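Local coordinates for glucose import ATP-binding protein GlcV (Sulfolobus solfataricus, PDB 1OXX) that powers glucose uptake as the ATPase subunit of an ABC transporter, hydrolysing ATP to drive sugar across the cell membrane, at residues K44-F47 with M48-A52; N135-P138 with R139-S142; P331-S334 with G335-V338. The protein carries 1 engineered substitution. All coordinates share one frame; numbering follows the deposited sequence. Where two conformers were deposited one is given.

Interaction 1: residues K44-F47 with M48-A52; sequences KTTF and MRIIA
F47 and I51, like T45 and R49, meet one turn apart along helix 41-52, a mostly buried helix in the core of the ATPase domain. A ladder of i to i+4 backbone bonds spaces them: M48, R49, I50 and I51 donate to the carbonyls of K44, T45, T46 and F47 at N-to-O distances between 2.8 and 3.0 Å. With chi1 at -179°, F47 swings its ring away from its own N and beside its carbonyl carbon, toward the next turn, where I51 CG1 lies over one face, offset toward the rim; this CH-pi contact puts CG1 4.1 Å from the ring centroid. I51 CD1 reaches on to F47 CZ at 3.9 Å. Both residues also press on L195 of strand 193-198. The Walker A motif, or P-loop, runs into the first turn of this helix, and K44, T45 and T46 are inferred ATP-binding residues. Here K44 NZ is held by the carbonyl of G38, and T45 OG1 bonds D165. The other branch of T45 serves the helix itself: CG2 lies 3.9 Å from CD of R49, whose aliphatic part slants across it. T46 OG1 bonds the carbonyl of A42, one turn back.

Interaction 2: residues N135-P138 with R139-S142; sequences NHFP and RELS
H136, F137 and P138 fold back on E140 and L141 through a short 3-10 turn. Two backbone bonds of i to i+3 type make it: E140 N donates to F137 O and L141 N to P138 O, each at 3.0 Å. In the second the donor sits well above the carbonyl plane, 63° out of it, and P138 O also receives the side-chain amide of Q146, so two donors grip it. A third, weak bond runs from H136 ND1 to E140 O at 3.5 Å; the carbonyl oxygen lies at the edge of the imidazole, in its plane. A salt bridge and a water engage the two oxygens of the E140 carboxylate. The R139 chain bends at chi3 (64°), and its NE donates to the syn lone pair of E140 OE1 at 2.9 Å in a salt bridge between chain neighbours, nearly in the guanidinium plane. E140 OE2 accepts from a water (2.7 Å) that in turn accepts from F137 N. The same oxygen stands at the edge of the F137 ring, whose plane is almost perpendicular to the carboxylate. Apolar contact comes from L141 CD2, 3.6 Å from H136 CB. L141 and S142 open the ABC signature motif: S142 is the N-cap of helix 143-155, L141 packs on V149 of that helix, and H136 shares backbone hydrogen bonding with A99 at the start of helix 99-104.

Interaction 3: residues P331-S334 with G335-V338; sequences PIHS and GEEV
H333 and E336 stack their side chains over a type II beta turn, while I332 and V338 touch beside it. The imidazole of H333 has CG between the backbone N and the carbonyl carbon (chi1 76°), a setting that holds the ring over the turn. In E336, chi1 (-81°) puts CG over one face of that ring, offset toward the rim, in a CH-pi contact 3.4 Å from the centroid, and the bend at chi2 (-74°) turns the carboxylate to run on beside it. The carboxylate lies almost parallel to the imidazole, the two planes 3° apart, with E336 CD 3.4 Å from H333 CE1; E336 OE1 forms a salt bridge with K285. Cutting E336 back to an alanine here is likely to leave K285 without this charged mate and the H333 ring without its cover, freer to turn. The turn is closed by one bond, E336 N to H333 O at 3.1 Å, and G335 fills its third position with a positive phi, where any CB would run into S334 O. S334 OG bonds the carbonyl of K302. The turn leads into strand 337-342 of the C-terminal domain, whose family is grouped with OB folds, and G335 and E336 share backbone hydrogen bonding with V301 of strand 294-307. Lower on the E336 side chain, I332 CG2 lies 3.7 Å from E336 CB, the two side chains crossing at about a right angle. The same methyl meets V338 CG1 at 3.8 Å, and I332 CD1 approaches that branch at 4.0 Å.

Overall arrangement
From the N terminus the three contacts come in series, each within one continuous run of residues, so none nests in or crosses another. Interaction 1 lies in helix 41-52, whose first turn belongs to the P-loop, tied to the strands of the ATPase core. Interaction 2 closes a short turn between helices 114-127 and 143-155 in the same ABC domain; its nearest atoms stay about 20 Å from those of interaction 1. Interaction 3 turns the chain from strand 324-328 into strand 337-342 of the C-terminal domain, with its centre about 48 Å from that of interaction 1 and about 51 Å from that of interaction 2. Interactions 1 and 3 fall on opposite sides of the chain's centre.

Interaction 1: residues K44-F47 with M48-A52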
loop_
_atom_site.group_PDB
_atom_site.type_symbol
_atom_site.label_atom_id
_atom_site.label_comp_id
_atom_site.label_asym_id
_atom_site.label_seq_id
_atom_site.Cartn_x
_atom_site.Cartn_y
_atom_site.Cartn_z
ATOM N N LYS A 44 -10.586 -3.255 -0.481
ATOM C CA LYS A 44 -9.340 -3.937 -0.785
ATOM C C LYS A 44 -9.395 -5.371 -0.277
ATOM O O LYS A 44 -8.919 -6.276 -0.950
ATOM C CB LYS A 44 -8.159 -3.218 -0.142
ATOM C CG LYS A 44 -7.842 -1.867 -0.743
ATOM C CD LYS A 44 -6.653 -1.209 -0.021
ATOM C CE LYS A 44 -7.039 -0.746 1.386
ATOM N NZ LYS A 44 -6.086 0.264 1.941
ATOM N N THR A 45 -9.937 -5.577 0.919
ATOM C CA THR A 45 -10.043 -6.915 1.472
ATOM C C THR A 45 -11.043 -7.723 0.658
ATOM O O THR A 45 -10.846 -8.928 0.464
ATOM C CB THR A 45 -10.441 -6.849 2.961
ATOM O OG1 THR A 45 -9.302 -6.427 3.721
ATOM C CG2 THR A 45 -10.813 -8.220 3.507
ATOM N N THR A 46 -12.101 -7.072 0.180
ATOM C CA THR A 46 -13.052 -7.766 -0.685
ATOM C C THR A 46 -12.319 -8.285 -1.922
ATOM O O THR A 46 -12.469 -9.440 -2.311
ATOM C CB THR A 46 -14.189 -6.847 -1.071
ATOM O OG1 THR A 46 -14.970 -6.564 0.101
ATOM C CG2 THR A 46 -15.167 -7.538 -2.045
ATOM N N PHE A 47 -11.523 -7.432 -2.545
ATOM C CA PHE A 47 -10.729 -7.856 -3.693
ATOM C C PHE A 47 -9.846 -9.040 -3.320
ATOM O O PHE A 47 -9.792 -10.043 -4.022
ATOM C CB PHE A 47 -9.851 -6.705 -4.194
ATOM C CG PHE A 47 -9.014 -7.049 -5.397
ATOM C CD1 PHE A 47 -9.578 -7.107 -6.658
ATOM C CD2 PHE A 47 -7.664 -7.308 -5.270
ATOM C CE1 PHE A 47 -8.803 -7.423 -7.774
ATOM C CE2 PHE A 47 -6.894 -7.615 -6.381
ATOM C CZ PHE A 47 -7.465 -7.676 -7.629
ATOM N N MET A 48 -9.173 -8.939 -2.187
ATOM C CA MET A 48 -8.277 -9.999 -1.798
ATOM C C MET A 48 -9.013 -11.312 -1.555
ATOM O O MET A 48 -8.522 -12.402 -1.883
ATOM C CB MET A 48 -7.509 -9.587 -0.545
ATOM C CG MET A 48 -6.483 -10.646 -0.138
ATOM S SD MET A 48 -4.819 -10.090 0.239
ATOM C CE MET A 48 -4.134 -10.050 -1.384
ATOM N N ARG A 49 -10.188 -11.213 -0.938
ATOM C CA ARG A 49 -10.986 -12.393 -0.654
ATOM C C ARG A 49 -11.444 -13.058 -1.954
ATOM O O ARG A 49 -11.550 -14.280 -2.024
ATOM C CB ARG A 49 -12.186 -12.027 0.227
ATOM C CG ARG A 49 -11.809 -11.806 1.674
ATOM C CD ARG A 49 -12.934 -11.307 2.552
ATOM N NE ARG A 49 -13.970 -12.298 2.806
ATOM C CZ ARG A 49 -13.868 -13.260 3.710
ATOM N NH1 ARG A 49 -12.782 -13.360 4.451
ATOM N NH2 ARG A 49 -14.870 -14.113 3.886
ATOM N N ILE A 50 -11.709 -12.253 -2.979
ATOM C CA ILE A 50 -12.080 -12.809 -4.273
ATOM C C ILE A 50 -10.884 -13.526 -4.896
ATOM O O ILE A 50 -11.027 -14.622 -5.459
ATOM C CB ILE A 50 -12.662 -11.718 -5.178
ATOM C CG1 ILE A 50 -14.070 -11.389 -4.703
ATOM C CG2 ILE A 50 -12.692 -12.166 -6.620
ATOM C CD1 ILE A 50 -14.718 -10.213 -5.400
ATOM N N ILE A 51 -9.697 -12.927 -4.829
ATOM C CA ILE A 51 -8.516 -13.632 -5.347
ATOM C C ILE A 51 -8.277 -14.930 -4.559
ATOM O O ILE A 51 -7.896 -15.937 -5.145
ATOM C CB ILE A 51 -7.254 -12.732 -5.315
ATOM C CG1 ILE A 51 -7.489 -11.409 -6.039
ATOM C CG2 ILE A 51 -6.065 -13.472 -5.896
ATOM C CD1 ILE A 51 -7.922 -11.545 -7.479
ATOM N N ALA A 52 -8.512 -14.908 -3.251
ATOM C CA ALA A 52 -8.278 -16.101 -2.428
ATOM C C ALA A 52 -9.316 -17.185 -2.661
ATOM O O ALA A 52 -9.038 -18.369 -2.499
ATOM C CB ALA A 52 -8.242 -15.733 -0.962
#

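Interaction 2: residues N135-P138 with R139-S142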
loop_
_atom_site.group_PDB
_atom_site.type_symbol
_atom_site.label_atom_id
_atom_site.label_comp_id
_atom_site.label_asym_id
_atom_site.label_seq_id
_atom_site.Cartn_x
_atom_site.Cartn_y
_atom_site.Cartn_z
ATOM N N ASN A 135 7.989 -25.801 19.548
ATOM C CA ASN A 135 7.164 -26.292 20.639
ATOM C C ASN A 135 6.424 -25.216 21.414
ATOM O O ASN A 135 5.596 -25.524 22.262
ATOM C CB ASN A 135 8.013 -27.124 21.596
ATOM C CG ASN A 135 8.328 -28.484 21.040
ATOM O OD1 ASN A 135 9.108 -29.240 21.620
ATOM N ND2 ASN A 135 7.710 -28.819 19.915
ATOM N N HIS A 136 6.679 -23.952 21.109
ATOM C CA HIS A 136 6.024 -22.858 21.815
ATOM C C HIS A 136 4.600 -22.605 21.322
ATOM O O HIS A 136 4.305 -22.751 20.135
ATOM C CB HIS A 136 6.782 -21.548 21.611
ATOM C CG HIS A 136 8.116 -21.486 22.285
ATOM N ND1 HIS A 136 8.661 -20.309 22.751
ATOM C CD2 HIS A 136 9.032 -22.450 22.538
ATOM C CE1 HIS A 136 9.843 -20.558 23.291
ATOM N NE2 HIS A 136 10.093 -21.848 23.170
ATOM N N PHE A 137 3.729 -22.199 22.238
ATOM C CA PHE A 137 2.422 -21.691 21.838
ATOM C C PHE A 137 2.652 -20.265 21.347
ATOM O O PHE A 137 3.630 -19.604 21.728
ATOM C CB PHE A 137 1.435 -21.657 23.008
ATOM C CG PHE A 137 0.957 -23.010 23.438
ATOM C CD1 PHE A 137 1.293 -23.519 24.665
ATOM C CD2 PHE A 137 0.191 -23.791 22.593
ATOM C CE1 PHE A 137 0.853 -24.768 25.061
ATOM C CE2 PHE A 137 -0.242 -25.041 22.975
ATOM C CZ PHE A 137 0.081 -25.528 24.216
ATOM N N PRO A 138 1.778 -19.763 20.495
ATOM C CA PRO A 138 1.940 -18.402 19.974
ATOM C C PRO A 138 2.169 -17.303 21.022
ATOM O O PRO A 138 2.935 -16.372 20.780
ATOM C CB PRO A 138 0.620 -18.170 19.228
ATOM C CG PRO A 138 0.303 -19.538 18.690
ATOM C CD PRO A 138 0.652 -20.467 19.846
ATOM N N ARG A 139 1.519 -17.404 22.170
ATOM C CA ARG A 139 1.649 -16.381 23.193
ATOM C C ARG A 139 3.091 -16.246 23.681
ATOM O O ARG A 139 3.497 -15.172 24.120
ATOM C CB ARG A 139 0.742 -16.700 24.375
ATOM C CG ARG A 139 0.693 -15.605 25.442
ATOM C CD ARG A 139 -0.263 -15.906 26.557
ATOM N NE ARG A 139 0.152 -17.084 27.304
ATOM C CZ ARG A 139 -0.531 -17.573 28.326
ATOM N NH1 ARG A 139 -1.656 -16.974 28.710
ATOM N NH2 ARG A 139 -0.095 -18.648 28.969
ATOM N N GLU A 140 3.837 -17.344 23.626
ATOM C CA GLU A 140 5.217 -17.348 24.104
ATOM C C GLU A 140 6.207 -17.015 22.994
ATOM O O GLU A 140 7.425 -17.099 23.192
ATOM C CB GLU A 140 5.573 -18.677 24.772
ATOM C CG GLU A 140 4.995 -18.835 26.172
ATOM C CD GLU A 140 3.488 -18.973 26.194
ATOM O OE1 GLU A 140 2.811 -18.099 26.781
ATOM O OE2 GLU A 140 2.970 -19.962 25.651
ATOM N N LEU A 141 5.689 -16.660 21.834
ATOM C CA LEU A 141 6.548 -16.219 20.739
ATOM C C LEU A 141 6.631 -14.697 20.702
ATOM O O LEU A 141 5.690 -14.004 21.090
ATOM C CB LEU A 141 5.981 -16.683 19.403
ATOM C CG LEU A 141 5.886 -18.177 19.146
ATOM C CD1 LEU A 141 5.252 -18.448 17.802
ATOM C CD2 LEU A 141 7.246 -18.828 19.247
ATOM N N SER A 142 7.752 -14.170 20.214
ATOM C CA SER A 142 7.867 -12.736 19.986
ATOM C C SER A 142 6.993 -12.356 18.792
ATOM O O SER A 142 6.549 -13.221 18.044
ATOM C CB SER A 142 9.308 -12.368 19.650
ATOM O OG SER A 142 9.679 -12.890 18.385
HETATM O O HOH W 1 4.631 -21.989 25.007
#

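Interaction 3: residues P331-S334 with G335-V338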
loop_
_atom_site.group_PDB
_atom_site.type_symbol
_atom_site.label_atom_id
_atom_site.label_comp_id
_atom_site.label_asym_id
_atom_site.label_seq_id
_atom_site.Cartn_x
_atom_site.Cartn_y
_atom_site.Cartn_z
ATOM N N PRO A 331 14.053 24.706 13.523
ATOM C CA PRO A 331 12.733 25.330 13.537
ATOM C C PRO A 331 12.768 26.738 12.978
ATOM O O PRO A 331 13.828 27.363 12.883
ATOM C CB PRO A 331 12.376 25.382 15.036
ATOM C CG PRO A 331 13.646 25.227 15.765
ATOM C CD PRO A 331 14.727 24.783 14.821
ATOM N N ILE A 332 11.602 27.195 12.538
ATOM C CA ILE A 332 11.347 28.601 12.275
ATOM C C ILE A 332 10.098 28.840 13.073
ATOM O O ILE A 332 9.064 28.256 12.821
ATOM C CB ILE A 332 11.120 28.942 10.820
ATOM C CG1 ILE A 332 12.296 28.482 9.968
ATOM C CG2 ILE A 332 10.912 30.440 10.682
ATOM C CD1 ILE A 332 12.069 28.666 8.480
ATOM N N HIS A 333 10.196 29.699 14.059
ATOM C CA HIS A 333 9.127 29.809 15.040
ATOM C C HIS A 333 7.821 30.398 14.524
ATOM O O HIS A 333 7.777 31.100 13.525
ATOM C CB HIS A 333 9.638 30.485 16.321
ATOM C CG HIS A 333 9.811 31.973 16.235
ATOM N ND1 HIS A 333 11.001 32.568 15.867
ATOM C CD2 HIS A 333 8.974 32.984 16.561
ATOM C CE1 HIS A 333 10.876 33.882 15.936
ATOM N NE2 HIS A 333 9.659 34.161 16.357
ATOM N N SER A 334 6.749 30.069 15.235
ATOM C CA SER A 334 5.403 30.483 14.864
ATOM C C SER A 334 5.299 31.991 14.735
ATOM O O SER A 334 5.814 32.741 15.568
ATOM C CB SER A 334 4.411 29.966 15.903
ATOM O OG SER A 334 3.077 30.312 15.571
ATOM N N GLY A 335 4.640 32.437 13.671
ATOM C CA GLY A 335 4.454 33.853 13.436
ATOM C C GLY A 335 5.507 34.470 12.527
ATOM O O GLY A 335 5.349 35.596 12.043
ATOM N N GLU A 336 6.591 33.742 12.302
ATOM C CA GLU A 336 7.666 34.236 11.454
ATOM C C GLU A 336 7.261 34.269 9.990
ATOM O O GLU A 336 6.634 33.339 9.483
ATOM C CB GLU A 336 8.917 33.363 11.605
ATOM C CG GLU A 336 9.779 33.652 12.829
ATOM C CD GLU A 336 10.569 34.943 12.691
ATOM O OE1 GLU A 336 11.756 34.884 12.314
ATOM O OE2 GLU A 336 9.991 36.005 12.957
ATOM N N GLU A 337 7.634 35.351 9.319
ATOM C CA GLU A 337 7.423 35.467 7.889
ATOM C C GLU A 337 8.587 34.783 7.197
ATOM O O GLU A 337 9.746 34.966 7.565
ATOM C CB GLU A 337 7.354 36.920 7.479
ATOM N N VAL A 338 8.265 33.994 6.186
ATOM C CA VAL A 338 9.258 33.242 5.442
ATOM C C VAL A 338 9.016 33.340 3.942
ATOM O O VAL A 338 7.913 33.661 3.478
ATOM C CB VAL A 338 9.208 31.731 5.792
ATOM C CG1 VAL A 338 9.580 31.494 7.264
ATOM C CG2 VAL A 338 7.834 31.161 5.510
#